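Local coordinates for protein arabinofuranosidase (Bifidobacterium longum, PDB 2Y2W) that removes terminal alpha-L-arabinofuranosyl residues from arabinan and arabinoxylan as a family 51 glycoside hydrolase, helping to break down plant cell walls, at residues D[101-106]-D[433-438]; D[377-382]-D[426-431]; D[462-467]-D[484-489]; D[517-522]-D[553-558]. All coordinates share one frame; numbering follows the deposited sequence.

Contact 1. Residues D[101-106]-D[433-438]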
# COMPACT_ATOMS: atom_id res chain seq x y z
N LYS D 101 37.16 -17.10 -5.34
CA LYS D 101 38.36 -16.35 -5.70
C LYS D 101 38.87 -16.80 -7.07
O LYS D 101 39.13 -15.97 -7.94
CB LYS D 101 39.45 -16.53 -4.63
CG LYS D 101 40.78 -15.82 -4.90
CD LYS D 101 40.70 -14.32 -4.61
CE LYS D 101 42.05 -13.64 -4.82
NZ LYS D 101 42.37 -13.42 -6.27
N GLU D 102 38.99 -18.12 -7.25
CA GLU D 102 39.44 -18.71 -8.50
C GLU D 102 38.50 -18.39 -9.67
O GLU D 102 38.93 -18.30 -10.81
CB GLU D 102 39.59 -20.23 -8.36
CG GLU D 102 40.40 -20.88 -9.47
CD GLU D 102 40.50 -22.39 -9.33
OE1 GLU D 102 40.81 -22.88 -8.22
OE2 GLU D 102 40.25 -23.09 -10.34
N LEU D 103 37.22 -18.21 -9.36
CA LEU D 103 36.21 -17.89 -10.37
C LEU D 103 36.29 -16.43 -10.81
O LEU D 103 35.91 -16.10 -11.94
CB LEU D 103 34.81 -18.23 -9.86
CG LEU D 103 33.62 -18.22 -10.82
CD1 LEU D 103 33.83 -19.15 -12.01
CD2 LEU D 103 32.35 -18.58 -10.08
N GLY D 104 36.77 -15.56 -9.93
CA GLY D 104 36.96 -14.14 -10.26
C GLY D 104 35.69 -13.31 -10.17
O GLY D 104 35.52 -12.35 -10.92
N VAL D 105 34.80 -13.69 -9.25
CA VAL D 105 33.59 -12.92 -8.97
C VAL D 105 33.97 -11.65 -8.20
O VAL D 105 34.73 -11.70 -7.24
CB VAL D 105 32.56 -13.76 -8.16
CG1 VAL D 105 31.26 -12.98 -7.97
CG2 VAL D 105 32.27 -15.09 -8.85
N THR D 106 33.42 -10.52 -8.63
CA THR D 106 33.75 -9.21 -8.06
C THR D 106 32.61 -8.63 -7.21
O THR D 106 32.85 -7.85 -6.29
CB THR D 106 34.06 -8.19 -9.15
OG1 THR D 106 32.96 -8.13 -10.07
CG2 THR D 106 35.34 -8.57 -9.91
N PRO D 433 34.81 -21.22 -18.49
CA PRO D 433 34.70 -20.05 -19.37
C PRO D 433 34.56 -18.74 -18.60
O PRO D 433 34.99 -17.69 -19.09
CB PRO D 433 33.43 -20.33 -20.18
CG PRO D 433 33.20 -21.78 -20.06
CD PRO D 433 33.68 -22.15 -18.70
N PHE D 434 33.95 -18.80 -17.42
CA PHE D 434 33.76 -17.62 -16.57
C PHE D 434 35.09 -17.17 -15.97
O PHE D 434 35.44 -15.99 -16.06
CB PHE D 434 32.72 -17.88 -15.48
CG PHE D 434 32.26 -16.64 -14.77
CD1 PHE D 434 32.94 -16.15 -13.66
CD2 PHE D 434 31.14 -15.95 -15.23
CE1 PHE D 434 32.52 -15.00 -13.01
CE2 PHE D 434 30.71 -14.79 -14.58
CZ PHE D 434 31.39 -14.31 -13.47
N ALA D 435 35.81 -18.10 -15.35
CA ALA D 435 37.11 -17.82 -14.73
C ALA D 435 38.08 -17.12 -15.69
O ALA D 435 38.65 -16.09 -15.35
CB ALA D 435 37.72 -19.10 -14.19
N GLU D 436 38.24 -17.68 -16.89
CA GLU D 436 39.12 -17.10 -17.91
C GLU D 436 38.76 -15.67 -18.28
O GLU D 436 39.63 -14.81 -18.38
CB GLU D 436 39.16 -17.98 -19.16
CG GLU D 436 40.36 -18.91 -19.22
CD GLU D 436 41.67 -18.17 -19.45
OE1 GLU D 436 41.68 -17.15 -20.18
OE2 GLU D 436 42.70 -18.61 -18.90
N ALA D 437 37.46 -15.42 -18.48
CA ALA D 437 36.98 -14.09 -18.81
C ALA D 437 37.16 -13.14 -17.62
O ALA D 437 37.56 -11.99 -17.80
CB ALA D 437 35.53 -14.14 -19.25
N ALA D 438 36.88 -13.64 -16.42
CA ALA D 438 36.95 -12.83 -15.21
C ALA D 438 38.37 -12.41 -14.84
O ALA D 438 38.58 -11.32 -14.32
CB ALA D 438 36.30 -13.56 -14.04
O HOH W 1 37.75 -10.75 -11.83
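Leu103 O, at the end of helix 94-103, is met by three C-H groups of helix 431-440. Ala435 CA lies 3.5 Å from this oxygen and points its hydrogen at it almost straight (162°), a CA-H...O contact. Ala438 CB comes to 3.3 Å from the same Leu103 O, and Phe434 CD1 approaches it edge-on, near the plane of the ring. Small residues suit both helix positions, because the methyls of Ala435 and Ala438 let the backbone of the helix end come close. Gly104 then leaves the helix with positive phi (81°) in a Schellman motif. Glycine fits here twice over: it tolerates this backbone, and a CB would sit 2.7 Å from Ala438 CB, a clash. The motif turns the chain toward strand 107-110, second of the eight parallel strands of the (beta/alpha)8 barrel, while helix 431-440 leads from the barrel side into the C-terminal beta domain. Phe434 supplies the apolar part. Its CG is anti to the backbone N (chi1 −167°), and the Phe434 and Leu103 side chains cross at about a right angle, with Phe434 CD1 3.5 Å from Leu103 CD1. Val105 CG2 reaches Phe434 CE1 more loosely, at 4.2 Å. An alanine in place of Phe434 would probably open a gap beside Leu103 CG and leave Val105 CG2 without its aromatic neighbour. Beyond the methyls, one water donates to Gly104 O at 2.9 Å and to Ala438 O at 2.7 Å, tying two carbonyls that could not bond each other.

Contact 2. Residues D[377-382]-D[426-431]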
# COMPACT_ATOMS: atom_id res chain seq x y z
N GLU D 377 19.56 -28.01 -8.86
CA GLU D 377 20.96 -28.43 -8.90
C GLU D 377 21.32 -29.05 -10.25
O GLU D 377 21.65 -30.24 -10.33
CB GLU D 377 21.28 -29.37 -7.74
CG GLU D 377 21.31 -28.69 -6.38
CD GLU D 377 21.91 -29.55 -5.28
OE1 GLU D 377 22.33 -30.70 -5.56
OE2 GLU D 377 21.97 -29.07 -4.12
N ASP D 378 21.26 -28.24 -11.30
CA ASP D 378 21.54 -28.69 -12.66
C ASP D 378 22.99 -29.12 -12.82
O ASP D 378 23.91 -28.43 -12.37
CB ASP D 378 21.19 -27.60 -13.67
CG ASP D 378 19.69 -27.42 -13.85
OD1 ASP D 378 18.91 -28.31 -13.45
OD2 ASP D 378 19.28 -26.37 -14.41
N ILE D 379 23.18 -30.27 -13.47
CA ILE D 379 24.51 -30.81 -13.72
C ILE D 379 24.87 -30.48 -15.17
O ILE D 379 24.27 -31.00 -16.11
CB ILE D 379 24.56 -32.35 -13.46
CG1 ILE D 379 23.70 -32.74 -12.25
CG2 ILE D 379 26.00 -32.81 -13.26
CD1 ILE D 379 24.27 -32.34 -10.88
N TYR D 380 25.86 -29.60 -15.33
CA TYR D 380 26.11 -28.95 -16.61
C TYR D 380 26.90 -29.79 -17.61
O TYR D 380 27.93 -30.38 -17.27
CB TYR D 380 26.80 -27.59 -16.41
CG TYR D 380 25.89 -26.52 -15.86
CD1 TYR D 380 24.78 -26.08 -16.58
CD2 TYR D 380 26.15 -25.93 -14.63
CE1 TYR D 380 23.94 -25.09 -16.08
CE2 TYR D 380 25.32 -24.93 -14.12
CZ TYR D 380 24.22 -24.52 -14.85
OH TYR D 380 23.41 -23.54 -14.35
N THR D 381 26.41 -29.80 -18.84
CA THR D 381 27.04 -30.53 -19.94
C THR D 381 28.06 -29.65 -20.65
O THR D 381 28.07 -28.43 -20.47
CB THR D 381 25.99 -30.99 -20.98
OG1 THR D 381 25.31 -29.85 -21.51
CG2 THR D 381 24.98 -31.94 -20.34
N ALA D 382 28.92 -30.27 -21.46
CA ALA D 382 29.91 -29.55 -22.25
C ALA D 382 29.28 -28.47 -23.12
O ALA D 382 29.87 -27.42 -23.34
CB ALA D 382 30.70 -30.53 -23.11
N TRP D 426 33.59 -28.71 -6.06
CA TRP D 426 34.18 -28.94 -7.38
C TRP D 426 33.63 -27.99 -8.44
O TRP D 426 32.57 -27.37 -8.26
CB TRP D 426 34.01 -30.40 -7.81
CG TRP D 426 32.60 -30.92 -7.75
CD1 TRP D 426 31.97 -31.48 -6.67
CD2 TRP D 426 31.65 -30.96 -8.82
NE1 TRP D 426 30.69 -31.85 -7.00
CE2 TRP D 426 30.47 -31.54 -8.31
CE3 TRP D 426 31.68 -30.55 -10.16
CZ2 TRP D 426 29.32 -31.73 -9.10
CZ3 TRP D 426 30.54 -30.74 -10.94
CH2 TRP D 426 29.38 -31.32 -10.40
N ARG D 427 34.37 -27.88 -9.54
CA ARG D 427 34.04 -26.97 -10.64
C ARG D 427 33.17 -27.68 -11.67
O ARG D 427 33.48 -28.80 -12.09
CB ARG D 427 35.31 -26.46 -11.32
CG ARG D 427 36.32 -25.82 -10.39
CD ARG D 427 37.72 -25.87 -11.00
NE ARG D 427 38.74 -25.42 -10.07
CZ ARG D 427 39.32 -26.18 -9.14
NH1 ARG D 427 38.97 -27.45 -9.00
NH2 ARG D 427 40.24 -25.66 -8.35
N GLN D 428 32.08 -27.02 -12.06
CA GLN D 428 31.26 -27.50 -13.16
C GLN D 428 31.89 -27.05 -14.47
O GLN D 428 32.85 -26.27 -14.46
CB GLN D 428 29.83 -26.98 -13.05
CG GLN D 428 29.07 -27.53 -11.87
CD GLN D 428 27.66 -27.96 -12.23
OE1 GLN D 428 27.47 -28.82 -13.09
NE2 GLN D 428 26.67 -27.39 -11.56
N THR D 429 31.36 -27.52 -15.59
CA THR D 429 31.88 -27.16 -16.90
C THR D 429 31.77 -25.66 -17.17
O THR D 429 32.60 -25.09 -17.87
CB THR D 429 31.19 -27.94 -18.04
OG1 THR D 429 29.80 -27.59 -18.09
CG2 THR D 429 31.32 -29.44 -17.81
N THR D 430 30.74 -25.03 -16.60
CA THR D 430 30.48 -23.60 -16.77
C THR D 430 31.42 -22.71 -15.97
O THR D 430 31.46 -21.49 -16.17
CB THR D 430 29.02 -23.24 -16.39
OG1 THR D 430 28.75 -23.70 -15.06
CG2 THR D 430 28.04 -23.87 -17.36
N PHE D 431 32.17 -23.32 -15.05
CA PHE D 431 33.17 -22.62 -14.24
C PHE D 431 34.30 -22.04 -15.08
O PHE D 431 34.71 -20.89 -14.88
CB PHE D 431 33.75 -23.60 -13.20
CG PHE D 431 34.68 -22.96 -12.20
CD1 PHE D 431 36.02 -22.77 -12.51
CD2 PHE D 431 34.21 -22.59 -10.95
CE1 PHE D 431 36.89 -22.19 -11.59
CE2 PHE D 431 35.07 -22.01 -10.01
CZ PHE D 431 36.41 -21.81 -10.33
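Tyr380 and Thr429, with CA atoms 6.0 Å apart, mark where the extended loop leading to helix 382-397 passes the turn that follows strand 425-427. Gln428 carries most of the polar contact, its side-chain amide acting like a peptide group of a neighbouring strand. Gln428 NE2 donates to Asp378 O at 3.1 Å, nearly straight (170°) and in the amide plane; Gln428 OE1 accepts from Tyr380 N at 2.9 Å. A leucine in place of Gln428 would probably leave the carbonyl of Asp378 and the N-H of Tyr380 without these mates and the loop less firmly fixed. The bend at chi2 (−135°) brings Gln428 CD to 3.5 Å from Tyr380 CD2, amide and ring planes 38° apart. Thr430 CG2 lies over one face of that ring, 4.0 Å from its centroid, in a CH-pi contact. Thr429 OG1 donates to Thr381 O from well above the carbonyl plane. Further out, Tyr380 OH bonds Val343 O and Asp378 OD2 bonds Tyr345 N, flanking Trp344, which probably takes part in substrate recognition. Buried and directional, the bonds favour one setting of this loop, so the contact may help hold the rim of the arabinose pocket in shape.

Contact 3. Residues D[462-467]-D[484-489]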
# COMPACT_ATOMS: atom_id res chain seq x y z
N ASP D 462 19.19 -17.18 -39.78
CA ASP D 462 20.49 -17.71 -40.16
C ASP D 462 21.57 -16.96 -39.38
O ASP D 462 21.72 -15.75 -39.52
CB ASP D 462 20.71 -17.56 -41.67
N VAL D 463 22.30 -17.70 -38.55
CA VAL D 463 23.26 -17.09 -37.62
C VAL D 463 24.70 -17.56 -37.84
O VAL D 463 24.92 -18.73 -38.17
CB VAL D 463 22.83 -17.30 -36.14
CG1 VAL D 463 21.56 -16.51 -35.83
CG2 VAL D 463 22.65 -18.78 -35.81
N PRO D 464 25.68 -16.66 -37.66
CA PRO D 464 27.09 -17.04 -37.79
C PRO D 464 27.49 -18.13 -36.80
O PRO D 464 27.08 -18.08 -35.63
CB PRO D 464 27.84 -15.74 -37.48
CG PRO D 464 26.87 -14.66 -37.79
CD PRO D 464 25.54 -15.21 -37.40
N ALA D 465 28.26 -19.10 -37.26
CA ALA D 465 28.71 -20.20 -36.42
C ALA D 465 29.75 -19.72 -35.40
O ALA D 465 29.68 -20.08 -34.22
CB ALA D 465 29.28 -21.33 -37.27
N ILE D 466 30.70 -18.91 -35.86
CA ILE D 466 31.77 -18.39 -35.01
C ILE D 466 31.38 -17.03 -34.42
O ILE D 466 30.82 -16.18 -35.12
CB ILE D 466 33.13 -18.30 -35.77
CG1 ILE D 466 33.49 -19.64 -36.44
CG2 ILE D 466 34.26 -17.82 -34.85
CD1 ILE D 466 33.71 -20.81 -35.47
N ASP D 467 31.67 -16.85 -33.14
CA ASP D 467 31.43 -15.60 -32.42
C ASP D 467 32.60 -15.34 -31.47
O ASP D 467 33.06 -16.27 -30.80
CB ASP D 467 30.11 -15.70 -31.63
CG ASP D 467 29.63 -14.36 -31.10
OD1 ASP D 467 30.06 -13.31 -31.63
OD2 ASP D 467 28.82 -14.37 -30.15
N VAL D 484 33.85 -18.75 -29.79
CA VAL D 484 32.93 -19.87 -29.66
C VAL D 484 32.53 -20.44 -31.03
O VAL D 484 32.32 -19.68 -31.99
CB VAL D 484 31.67 -19.47 -28.83
CG1 VAL D 484 30.45 -20.32 -29.19
CG2 VAL D 484 31.96 -19.58 -27.34
N ASN D 485 32.45 -21.76 -31.12
CA ASN D 485 31.92 -22.45 -32.30
C ASN D 485 30.51 -22.97 -32.01
O ASN D 485 30.33 -23.86 -31.17
CB ASN D 485 32.84 -23.59 -32.74
CG ASN D 485 32.40 -24.22 -34.05
OD1 ASN D 485 31.76 -23.58 -34.89
ND2 ASN D 485 32.76 -25.49 -34.24
N ARG D 486 29.53 -22.41 -32.71
CA ARG D 486 28.11 -22.70 -32.45
C ARG D 486 27.52 -23.84 -33.28
O ARG D 486 26.43 -24.33 -32.98
CB ARG D 486 27.27 -21.43 -32.59
CG ARG D 486 27.50 -20.41 -31.48
CD ARG D 486 26.50 -19.26 -31.54
NE ARG D 486 26.87 -18.23 -32.50
CZ ARG D 486 26.24 -17.07 -32.65
NH1 ARG D 486 25.20 -16.77 -31.88
NH2 ARG D 486 26.66 -16.20 -33.56
N ASP D 487 28.23 -24.25 -34.33
CA ASP D 487 27.80 -25.38 -35.17
C ASP D 487 27.83 -26.67 -34.35
O ASP D 487 28.77 -26.91 -33.60
CB ASP D 487 28.71 -25.50 -36.41
CG ASP D 487 28.10 -26.37 -37.50
OD1 ASP D 487 27.68 -27.52 -37.22
OD2 ASP D 487 28.05 -25.91 -38.67
N ALA D 488 26.80 -27.49 -34.52
CA ALA D 488 26.61 -28.68 -33.69
C ALA D 488 27.25 -29.96 -34.24
O ALA D 488 27.47 -30.92 -33.50
CB ALA D 488 25.13 -28.90 -33.41
N ASN D 489 27.54 -29.98 -35.54
CA ASN D 489 28.09 -31.17 -36.20
C ASN D 489 29.13 -30.91 -37.30
O ASN D 489 29.56 -31.84 -37.99
CB ASN D 489 26.96 -32.09 -36.71
CG ASN D 489 25.78 -31.31 -37.29
OD1 ASN D 489 25.95 -30.49 -38.20
ND2 ASN D 489 24.59 -31.57 -36.77
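Arg486 wraps round the carbonyl groups of Pro464 and Ala465. Arg486 N donates to Ala465 O at 2.8 Å; a bend at chi3 (−82°) places Arg486 NE near Pro464 O, and Arg486 NH2 lies 2.8 Å from Pro464 O. Asp467 CB lies over one face of the guanidinium. The carboxylate stays beyond a salt bridge, Asp467 OD2 being 4.4 Å from Arg486 NH2 and well out of the guanidinium plane, so its influence is probably electrostatic alone. Asp467 and Val484 form an antiparallel hydrogen-bonded pair, with Val484 N to Asp467 O at 2.8 Å and Asp467 N to Val484 O at 3.1 Å. Val484 O also receives the CA-H of Ile466. The adjoining non-hydrogen-bonded pair, Ile466 and Asn485, brings Ile466 CD1 to 3.4 Å from Asn485 OD1, while Asn485 ND2 bonds Pro555 O. In the second shell, Glu308 forms a salt bridge with Arg486 NH1, giving the long arginine a charged anchor, and Gln301 NE2 bonds Arg486 O. Asp487 OD1 accepts from Asn489 N, an Asx turn, and also from Thr490 N as the chain leaves the strand. The whole is the open end of the beta hairpin 462-473/478-485 in the C-terminal domain. Asp467 and Val484 share the face that packs on helix 382-397, branched Val484 against Ile393; on the other face Asn485 meets His492 of strand 492-497, and strand 444-456 flanks the hairpin beyond 462-473.

Contact 4. Residues D[517-522]-D[553-558]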
# COMPACT_ATOMS: atom_id res chain seq x y z
N LEU D 517 41.00 -25.04 -24.81
CA LEU D 517 39.90 -25.58 -25.60
C LEU D 517 38.91 -26.30 -24.69
O LEU D 517 39.29 -27.23 -23.97
CB LEU D 517 40.44 -26.53 -26.68
CG LEU D 517 39.51 -27.56 -27.35
CD1 LEU D 517 38.66 -26.93 -28.44
CD2 LEU D 517 40.32 -28.73 -27.91
N LEU D 518 37.66 -25.86 -24.71
CA LEU D 518 36.58 -26.59 -24.06
C LEU D 518 35.72 -27.30 -25.09
O LEU D 518 34.85 -26.69 -25.72
CB LEU D 518 35.73 -25.68 -23.17
CG LEU D 518 35.89 -25.84 -21.66
CD1 LEU D 518 35.00 -24.85 -20.94
CD2 LEU D 518 35.56 -27.26 -21.20
N HIS D 519 35.98 -28.60 -25.27
CA HIS D 519 35.22 -29.43 -26.19
C HIS D 519 35.25 -30.89 -25.78
O HIS D 519 36.29 -31.41 -25.37
CB HIS D 519 35.73 -29.28 -27.62
CG HIS D 519 35.22 -30.34 -28.55
ND1 HIS D 519 33.94 -30.32 -29.07
CD2 HIS D 519 35.81 -31.45 -29.04
CE1 HIS D 519 33.77 -31.37 -29.84
NE2 HIS D 519 34.88 -32.08 -29.84
N GLU D 520 34.10 -31.55 -25.90
CA GLU D 520 34.01 -32.99 -25.76
C GLU D 520 33.24 -33.56 -26.95
O GLU D 520 32.27 -32.95 -27.41
CB GLU D 520 33.34 -33.38 -24.44
CG GLU D 520 34.06 -32.90 -23.18
CD GLU D 520 35.45 -33.47 -23.01
OE1 GLU D 520 35.63 -34.70 -23.14
OE2 GLU D 520 36.38 -32.69 -22.72
N ASP D 521 33.68 -34.72 -27.44
CA ASP D 521 33.02 -35.39 -28.57
C ASP D 521 31.55 -35.67 -28.26
O ASP D 521 30.69 -35.52 -29.13
CB ASP D 521 33.75 -36.67 -28.95
CG ASP D 521 35.01 -36.41 -29.76
OD1 ASP D 521 35.00 -35.49 -30.61
OD2 ASP D 521 36.01 -37.13 -29.56
N ASP D 522 31.29 -36.08 -27.02
CA ASP D 522 29.94 -36.13 -26.49
C ASP D 522 29.65 -34.77 -25.83
O ASP D 522 30.17 -34.49 -24.74
CB ASP D 522 29.80 -37.27 -25.47
CG ASP D 522 28.38 -37.43 -24.95
OD1 ASP D 522 27.42 -36.93 -25.59
OD2 ASP D 522 28.21 -38.06 -23.88
N THR D 553 42.10 -24.98 -34.96
CA THR D 553 40.92 -25.78 -35.32
C THR D 553 39.91 -25.87 -34.18
O THR D 553 40.23 -26.33 -33.08
CB THR D 553 41.31 -27.20 -35.85
OG1 THR D 553 40.13 -27.99 -36.02
CG2 THR D 553 42.27 -27.91 -34.90
N LEU D 554 38.68 -25.42 -34.45
CA LEU D 554 37.60 -25.47 -33.47
C LEU D 554 36.54 -26.51 -33.84
O LEU D 554 35.77 -26.29 -34.78
CB LEU D 554 36.97 -24.09 -33.27
CG LEU D 554 37.53 -23.18 -32.17
CD1 LEU D 554 38.93 -22.67 -32.50
CD2 LEU D 554 36.59 -22.02 -31.90
N PRO D 555 36.50 -27.63 -33.10
CA PRO D 555 35.51 -28.69 -33.34
C PRO D 555 34.09 -28.22 -33.08
O PRO D 555 33.89 -27.17 -32.46
CB PRO D 555 35.90 -29.78 -32.32
CG PRO D 555 37.30 -29.47 -31.94
CD PRO D 555 37.41 -27.98 -32.00
N ALA D 556 33.11 -28.98 -33.56
CA ALA D 556 31.70 -28.66 -33.36
C ALA D 556 31.38 -28.55 -31.87
O ALA D 556 31.71 -29.45 -31.09
CB ALA D 556 30.82 -29.70 -34.02
N ILE D 557 30.74 -27.44 -31.49
CA ILE D 557 30.43 -27.12 -30.08
C ILE D 557 31.72 -27.00 -29.25
O ILE D 557 32.15 -27.96 -28.61
CB ILE D 557 29.43 -28.12 -29.42
CG1 ILE D 557 28.22 -28.37 -30.34
CG2 ILE D 557 28.98 -27.61 -28.05
CD1 ILE D 557 27.43 -29.62 -30.00
N SER D 558 32.33 -25.82 -29.29
CA SER D 558 33.58 -25.56 -28.57
C SER D 558 33.78 -24.09 -28.23
O SER D 558 33.42 -23.20 -29.01
CB SER D 558 34.78 -26.09 -29.36
OG SER D 558 34.88 -25.47 -30.63
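His519 and Pro555 make the tight heart of this contact. Pro555 CB sits over the centre of the imidazole, 3.5 Å from the ring centroid and 9° off its normal, a CH-pi contact for which the compact proline ring is well suited. The ring edge is used too: His519 ND1 donates to Ile557 O at 3.0 Å, nearly straight (169°) and in the ring plane, though the donor stands above the plane of that carbonyl. His519 CE1 comes to 3.1 Å from Ala556 O. His519 CG, anti to the backbone N (chi1 166°), is thereby set against the proline, 3.9 Å from Pro555 CB. His519 CB rests against Ser558 CB. Residues 553-558 leave strand 550-554 and turn into strand 558-564, which runs antiparallel to strand 512-518 in the beta-sandwich of the C-terminal domain. Ile557 takes positive phi in this turn, and Ser558 OG donates to Pro555 O at 2.7 Å, bracing it from within. Ser558 CA gives a CA-H...O contact to Leu518 O at 3.3 Å. Leu517 CD1 touches Pro555 CD at 3.9 Å, while the Leu518 side chain leads away to Trp559 and to Tyr432 and Pro433 of helix 431-440. The other side is looser and more open to solvent. Here His519 NE2 makes a weak bond, 3.5 Å long, to exposed Asp521 OD1. With ND1 already a donor to Ile557 O, a donor at NE2 as well would mean a charged imidazole, which the nearby carboxylate would probably favour. Glu520 turns off to a salt bridge with Arg525.

Overall arrangement
Contact 2 is largely buried and contact 1 partly so, both nearer the chain centre than contacts 3 and 4 of the C-terminal sheet; there contact 3 is buried and contact 4 more open. Contacts 1 and 2 adjoin through strand 425-427 and helix 431-440, and Glu102 forms a salt bridge with Arg427. Contact 4 reaches both through Leu518, against Pro433 and Thr429. Contacts 3 and 4 meet at Asn485, which probably bonds Pro555 and Ser558. Their chemistry follows place: methyls and a bridging water between a helix end and a helix, hydrogen bonds of a side-chain amide near the active site, backbone pairing in the hairpin, an imidazole in CH-pi contact with a proline at the turn.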